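Local coordinates for protein 3-phosphoshikimate 1-carboxyvinyltransferase (PDB 7M0O) that probably catalyses transfer of the enolpyruvyl group of phosphoenolpyruvate to the 5-hydroxyl of shikimate-3-phosphate in the pathway to chorismate, releasing phosphate, at residues A[252-257]-A[294-299]; A[287-292]-A[313-318]. All blocks are in the same frame, centred on the assembly; numbering follows the deposited sequence.

Contact 1. Residues A[252-257]-A[294-299]; sequences QGDLGF and SDTMPT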
loop_
_atom_site.group_PDB
_atom_site.type_symbol
_atom_site.label_atom_id
_atom_site.label_comp_id
_atom_site.label_asym_id
_atom_site.label_seq_id
_atom_site.Cartn_x
_atom_site.Cartn_y
_atom_site.Cartn_z
ATOM N N GLN A 252 0.974 2.392 -8.712
ATOM C CA GLN A 252 0.293 1.180 -8.275
ATOM C C GLN A 252 -0.225 0.389 -9.468
ATOM O O GLN A 252 -1.013 0.910 -10.260
ATOM C CB GLN A 252 -0.872 1.526 -7.349
ATOM C CG GLN A 252 -0.435 2.126 -6.012
ATOM C CD GLN A 252 -1.623 2.697 -5.284
ATOM O OE1 GLN A 252 -2.294 2.006 -4.510
ATOM N NE2 GLN A 252 -1.922 3.946 -5.562
ATOM N N GLY A 253 0.193 -0.881 -9.570
ATOM C CA GLY A 253 -0.254 -1.730 -10.669
ATOM C C GLY A 253 -1.758 -1.974 -10.716
ATOM O O GLY A 253 -2.313 -2.253 -11.791
ATOM N N ASP A 254 -2.445 -1.865 -9.577
ATOM C CA ASP A 254 -3.865 -2.208 -9.617
ATOM C C ASP A 254 -4.705 -1.174 -10.352
ATOM O O ASP A 254 -5.878 -1.461 -10.621
ATOM C CB ASP A 254 -4.428 -2.405 -8.207
ATOM C CG ASP A 254 -4.071 -3.762 -7.621
ATOM O OD1 ASP A 254 -3.414 -4.578 -8.316
ATOM O OD2 ASP A 254 -4.421 -4.000 -6.450
ATOM N N LEU A 255 -4.157 0.011 -10.670
ATOM C CA LEU A 255 -4.856 0.889 -11.613
ATOM C C LEU A 255 -5.122 0.175 -12.935
ATOM O O LEU A 255 -6.099 0.489 -13.618
ATOM C CB LEU A 255 -4.069 2.187 -11.856
ATOM C CG LEU A 255 -4.841 3.236 -12.682
ATOM C CD1 LEU A 255 -6.152 3.608 -11.994
ATOM C CD2 LEU A 255 -4.037 4.502 -12.896
ATOM N N GLY A 256 -4.289 -0.801 -13.304
ATOM C CA GLY A 256 -4.532 -1.585 -14.514
ATOM C C GLY A 256 -5.870 -2.312 -14.543
ATOM O O GLY A 256 -6.273 -2.803 -15.607
ATOM N N PHE A 257 -6.566 -2.401 -13.412
ATOM C CA PHE A 257 -7.910 -2.946 -13.431
ATOM C C PHE A 257 -8.807 -2.171 -14.396
ATOM O O PHE A 257 -9.704 -2.753 -15.017
ATOM C CB PHE A 257 -8.479 -2.960 -12.005
ATOM C CG PHE A 257 -9.901 -3.465 -11.912
ATOM C CD1 PHE A 257 -10.187 -4.813 -12.103
ATOM C CD2 PHE A 257 -10.947 -2.597 -11.610
ATOM C CE1 PHE A 257 -11.478 -5.287 -11.997
ATOM C CE2 PHE A 257 -12.240 -3.048 -11.508
ATOM C CZ PHE A 257 -12.525 -4.399 -11.712
ATOM N N SER A 294 -3.751 -9.140 -9.149
ATOM C CA SER A 294 -4.601 -10.195 -8.606
ATOM C C SER A 294 -5.456 -9.760 -7.411
ATOM O O SER A 294 -6.486 -10.393 -7.156
ATOM C CB SER A 294 -3.750 -11.411 -8.218
ATOM O OG SER A 294 -2.795 -11.087 -7.236
ATOM N N ASP A 295 -5.072 -8.708 -6.673
ATOM C CA ASP A 295 -5.939 -8.225 -5.597
ATOM C C ASP A 295 -7.289 -7.720 -6.121
ATOM O O ASP A 295 -8.229 -7.580 -5.324
ATOM C CB ASP A 295 -5.238 -7.121 -4.811
ATOM C CG ASP A 295 -4.144 -7.667 -3.863
ATOM O OD1 ASP A 295 -4.095 -8.889 -3.621
ATOM O OD2 ASP A 295 -3.328 -6.875 -3.352
ATOM N N THR A 296 -7.395 -7.418 -7.422
ATOM C CA THR A 296 -8.655 -7.000 -8.033
ATOM C C THR A 296 -9.385 -8.131 -8.742
ATOM O O THR A 296 -10.478 -7.903 -9.291
ATOM C CB THR A 296 -8.452 -5.827 -9.019
ATOM O OG1 THR A 296 -7.710 -6.235 -10.187
ATOM C CG2 THR A 296 -7.755 -4.670 -8.330
ATOM N N MET A 297 -8.847 -9.355 -8.708
ATOM C CA MET A 297 -9.614 -10.490 -9.212
ATOM C C MET A 297 -11.005 -10.576 -8.590
ATOM O O MET A 297 -11.972 -10.780 -9.346
ATOM C CB MET A 297 -8.834 -11.800 -9.002
ATOM C CG MET A 297 -9.637 -13.054 -9.399
ATOM S SD MET A 297 -10.823 -13.652 -8.173
ATOM C CE MET A 297 -9.725 -14.186 -6.848
ATOM N N PRO A 298 -11.194 -10.409 -7.271
ATOM C CA PRO A 298 -12.565 -10.475 -6.736
ATOM C C PRO A 298 -13.435 -9.341 -7.232
ATOM O O PRO A 298 -14.646 -9.535 -7.388
ATOM C CB PRO A 298 -12.369 -10.428 -5.208
ATOM C CG PRO A 298 -10.927 -10.982 -5.011
ATOM C CD PRO A 298 -10.177 -10.431 -6.200
ATOM N N THR A 299 -12.851 -8.168 -7.497
ATOM C CA THR A 299 -13.640 -7.054 -8.006
ATOM C C THR A 299 -14.287 -7.414 -9.335
ATOM O O THR A 299 -15.454 -7.079 -9.583
ATOM C CB THR A 299 -12.757 -5.809 -8.147
ATOM O OG1 THR A 299 -11.961 -5.657 -6.966
ATOM C CG2 THR A 299 -13.627 -4.568 -8.329
HETATM O O HOH W 1 -2.693 -6.947 -7.052
HETATM O O HOH W 2 -2.467 -4.615 -4.116
#
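The flat ring of F257 is met obliquely by two threonines, T296 toward its CG-CD1 side and T299 toward its CZ end. CD1 lies 3.4 Å from T296 OG1, while CZ, two atoms further round the ring, comes within 3.6 Å of the T299 methyl CG2. The phenyl is carried there with CG anti to the backbone N (chi1 178°). Both hydroxyls have partners beyond the ring: T296 OG1 is held by I293 O and T299 OG1 by S227 OG of helix 223-235. An alanine in place of F257 would probably open a gap between the segments, leaving the T299 methyl without its ring neighbour. The other flat groups are the carboxylates of D254 and D295, their planes turned 78° apart. The contact joins the 3-10 turn that runs into helix 257-263 to the 3-10 turn that leads into helix 297-303, inside one of the two domains of the EPSP synthase fold. D295 is predicted to be the proton acceptor, with R326 and R367 close by and a phosphate ion, probably from the crystallisation liquor, about 3 Å from its side chain. Here D254 OD2 rests 3.6 Å from D295 CB, and the OD2 atoms of the two aspartates approach to 4.4 Å. Water 2 bridges the two carboxylates, donating to D254 OD2 and D295 OD2. Water 1 donates to D254 OD1 and accepts from D295 N at 3.0 Å, so D254 also reaches the backbone of the turn carrying D295. S224 OG bonds to D254 OD2, and the T296 methyl CG2 packs 3.9 Å from D254 CG.

Contact 2. Residues A[287-292]-A[313-318]; sequences TANMRD and IEDVAN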
loop_
_atom_site.group_PDB
_atom_site.type_symbol
_atom_site.label_atom_id
_atom_site.label_comp_id
_atom_site.label_asym_id
_atom_site.label_seq_id
_atom_site.Cartn_x
_atom_site.Cartn_y
_atom_site.Cartn_z
ATOM N N THR A 287 -11.921 -13.076 -21.374
ATOM C CA THR A 287 -10.888 -13.744 -20.599
ATOM C C THR A 287 -9.852 -12.710 -20.196
ATOM O O THR A 287 -9.379 -11.948 -21.042
ATOM C CB THR A 287 -10.227 -14.848 -21.418
ATOM O OG1 THR A 287 -11.183 -15.876 -21.680
ATOM C CG2 THR A 287 -9.040 -15.425 -20.649
ATOM N N ALA A 288 -9.484 -12.694 -18.915
ATOM C CA ALA A 288 -8.520 -11.725 -18.409
ATOM C C ALA A 288 -7.441 -12.449 -17.613
ATOM O O ALA A 288 -7.743 -13.186 -16.667
ATOM C CB ALA A 288 -9.218 -10.667 -17.544
ATOM N N ASN A 289 -6.189 -12.249 -18.000
ATOM C CA ASN A 289 -5.067 -12.707 -17.189
ATOM C C ASN A 289 -4.835 -11.665 -16.104
ATOM O O ASN A 289 -4.429 -10.536 -16.403
ATOM C CB ASN A 289 -3.834 -12.897 -18.071
ATOM C CG ASN A 289 -2.610 -13.358 -17.297
ATOM O OD1 ASN A 289 -2.316 -12.875 -16.199
ATOM N ND2 ASN A 289 -1.872 -14.289 -17.885
ATOM N N MET A 290 -5.101 -12.023 -14.837
ATOM C CA MET A 290 -4.982 -11.060 -13.745
ATOM C C MET A 290 -3.812 -11.355 -12.805
ATOM O O MET A 290 -3.828 -10.941 -11.642
ATOM C CB MET A 290 -6.307 -10.977 -12.977
ATOM C CG MET A 290 -7.447 -10.445 -13.857
ATOM S SD MET A 290 -9.029 -10.094 -12.998
ATOM C CE MET A 290 -8.733 -8.457 -12.312
ATOM N N ARG A 291 -2.779 -12.055 -13.301
ATOM C CA ARG A 291 -1.621 -12.395 -12.461
ATOM C C ARG A 291 -1.034 -11.170 -11.765
ATOM O O ARG A 291 -0.749 -11.201 -10.561
ATOM C CB ARG A 291 -0.538 -13.085 -13.294
ATOM C CG ARG A 291 0.707 -13.416 -12.465
ATOM C CD ARG A 291 1.760 -14.116 -13.301
ATOM N NE ARG A 291 1.848 -13.529 -14.634
ATOM C CZ ARG A 291 2.605 -12.486 -14.945
ATOM N NH1 ARG A 291 3.358 -11.909 -14.017
ATOM N NH2 ARG A 291 2.610 -12.022 -16.187
ATOM N N ASP A 292 -0.834 -10.085 -12.509
ATOM C CA ASP A 292 -0.150 -8.912 -11.986
ATOM C C ASP A 292 -1.087 -7.886 -11.359
ATOM O O ASP A 292 -0.603 -6.866 -10.849
ATOM C CB ASP A 292 0.671 -8.257 -13.099
ATOM C CG ASP A 292 1.824 -9.128 -13.541
ATOM O OD1 ASP A 292 2.365 -9.842 -12.669
ATOM O OD2 ASP A 292 2.172 -9.100 -14.741
ATOM N N ILE A 313 -11.177 -15.705 -15.577
ATOM C CA ILE A 313 -10.016 -15.056 -14.971
ATOM C C ILE A 313 -8.901 -16.091 -14.856
ATOM O O ILE A 313 -9.083 -17.133 -14.221
ATOM C CB ILE A 313 -10.370 -14.451 -13.601
ATOM C CG1 ILE A 313 -11.505 -13.433 -13.733
ATOM C CG2 ILE A 313 -9.151 -13.768 -12.968
ATOM C CD1 ILE A 313 -11.900 -12.827 -12.383
ATOM N N GLU A 314 -7.746 -15.821 -15.483
ATOM C CA GLU A 314 -6.692 -16.813 -15.627
ATOM C C GLU A 314 -5.410 -16.344 -14.948
ATOM O O GLU A 314 -5.205 -15.147 -14.717
ATOM C CB GLU A 314 -6.393 -17.107 -17.114
ATOM C CG GLU A 314 -7.481 -17.895 -17.798
ATOM C CD GLU A 314 -7.185 -18.196 -19.252
ATOM O OE1 GLU A 314 -6.275 -17.566 -19.837
ATOM O OE2 GLU A 314 -7.890 -19.056 -19.813
ATOM N N ASP A 315 -4.548 -17.322 -14.625
ATOM C CA ASP A 315 -3.203 -17.074 -14.097
ATOM C C ASP A 315 -3.253 -16.448 -12.700
ATOM O O ASP A 315 -2.437 -15.586 -12.363
ATOM C CB ASP A 315 -2.386 -16.208 -15.063
ATOM C CG ASP A 315 -0.878 -16.508 -15.025
ATOM O OD1 ASP A 315 -0.405 -17.342 -14.211
ATOM O OD2 ASP A 315 -0.153 -15.886 -15.829
ATOM N N VAL A 316 -4.180 -16.920 -11.861
ATOM C CA VAL A 316 -4.361 -16.353 -10.531
ATOM C C VAL A 316 -4.153 -17.428 -9.467
ATOM O O VAL A 316 -4.882 -17.477 -8.473
ATOM C CB VAL A 316 -5.743 -15.679 -10.385
ATOM C CG1 VAL A 316 -5.740 -14.335 -11.114
ATOM C CG2 VAL A 316 -6.885 -16.577 -10.925
ATOM N N ALA A 317 -3.131 -18.275 -9.656
ATOM C CA ALA A 317 -2.713 -19.174 -8.585
ATOM C C ALA A 317 -2.456 -18.422 -7.288
ATOM O O ALA A 317 -2.751 -18.941 -6.199
ATOM C CB ALA A 317 -1.445 -19.937 -8.993
ATOM N N ASN A 318 -1.939 -17.195 -7.391
ATOM C CA ASN A 318 -1.557 -16.425 -6.209
ATOM C C ASN A 318 -2.754 -16.101 -5.327
ATOM O O ASN A 318 -2.593 -15.919 -4.116
ATOM C CB ASN A 318 -0.819 -15.134 -6.615
ATOM C CG ASN A 318 -1.453 -14.423 -7.823
ATOM O OD1 ASN A 318 -2.624 -14.627 -8.135
ATOM N ND2 ASN A 318 -0.665 -13.591 -8.509
#
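R291 lies side by side with D315, the two side chains pointing the same way. R291 CB sits 3.3 Å from D315 O; CG remains near that carbonyl and passes loosely by N318 ND2. CD then comes up to D315 OD2, and a bend at chi3 (40°) places NE 3.3 Å from the same oxygen, which lies at the edge of the guanidinium, in its plane. The hydrogen bond is weak, though it is part of a salt bridge. Beyond it NH1 pairs with D292 OD1 at 2.7 Å. N289 helps to hold the pair: its ND2 donates to the anti lone pair of D315 OD2 (3.1 Å), while its OD1 accepts from R291 N, forming an Asx turn. Just before this, strands 286-289 and 311-314 run parallel as neighbours in a beta-alpha-beta unit, with E314 N bonded to A288 O at 2.9 Å and M290 N to E314 O at 3.1 Å. M290 SD packs 3.7 Å from I313 CG2, and both side chains reach helix 297-303. Farther on, N318, predicted to bind shikimate-3-phosphate, donates ND2 to R291 O at 3.2 Å. With D315 OD2 shared by an amide and a guanidinium, and R291 shared by two aspartates, the network probably spreads its charge over several groups while it ties together the turns leaving both strand ends.

Overall arrangement
Coming from the N terminus, the chain meets 252-257 first, then 287-292, 294-299 and finally 313-318. Contact 1 closes the loop from 252-257 to 294-299, and contact 2 opens inside that loop and closes beyond it, so the two cross instead of nesting. Contact 2 pairs the strands of a beta-alpha-beta crossover; contact 1 packs the start of the connecting helix, 297-303, against the turn before helix 257-263. The contacts touch directly, their centres 10 Å apart: the M290 methyl packs on T296, S294 on N318, and M297 O on I313. Together they tie sheet edge, crossover helix and neighbouring helix beside the predicted catalytic and substrate-binding residues D295 and N318.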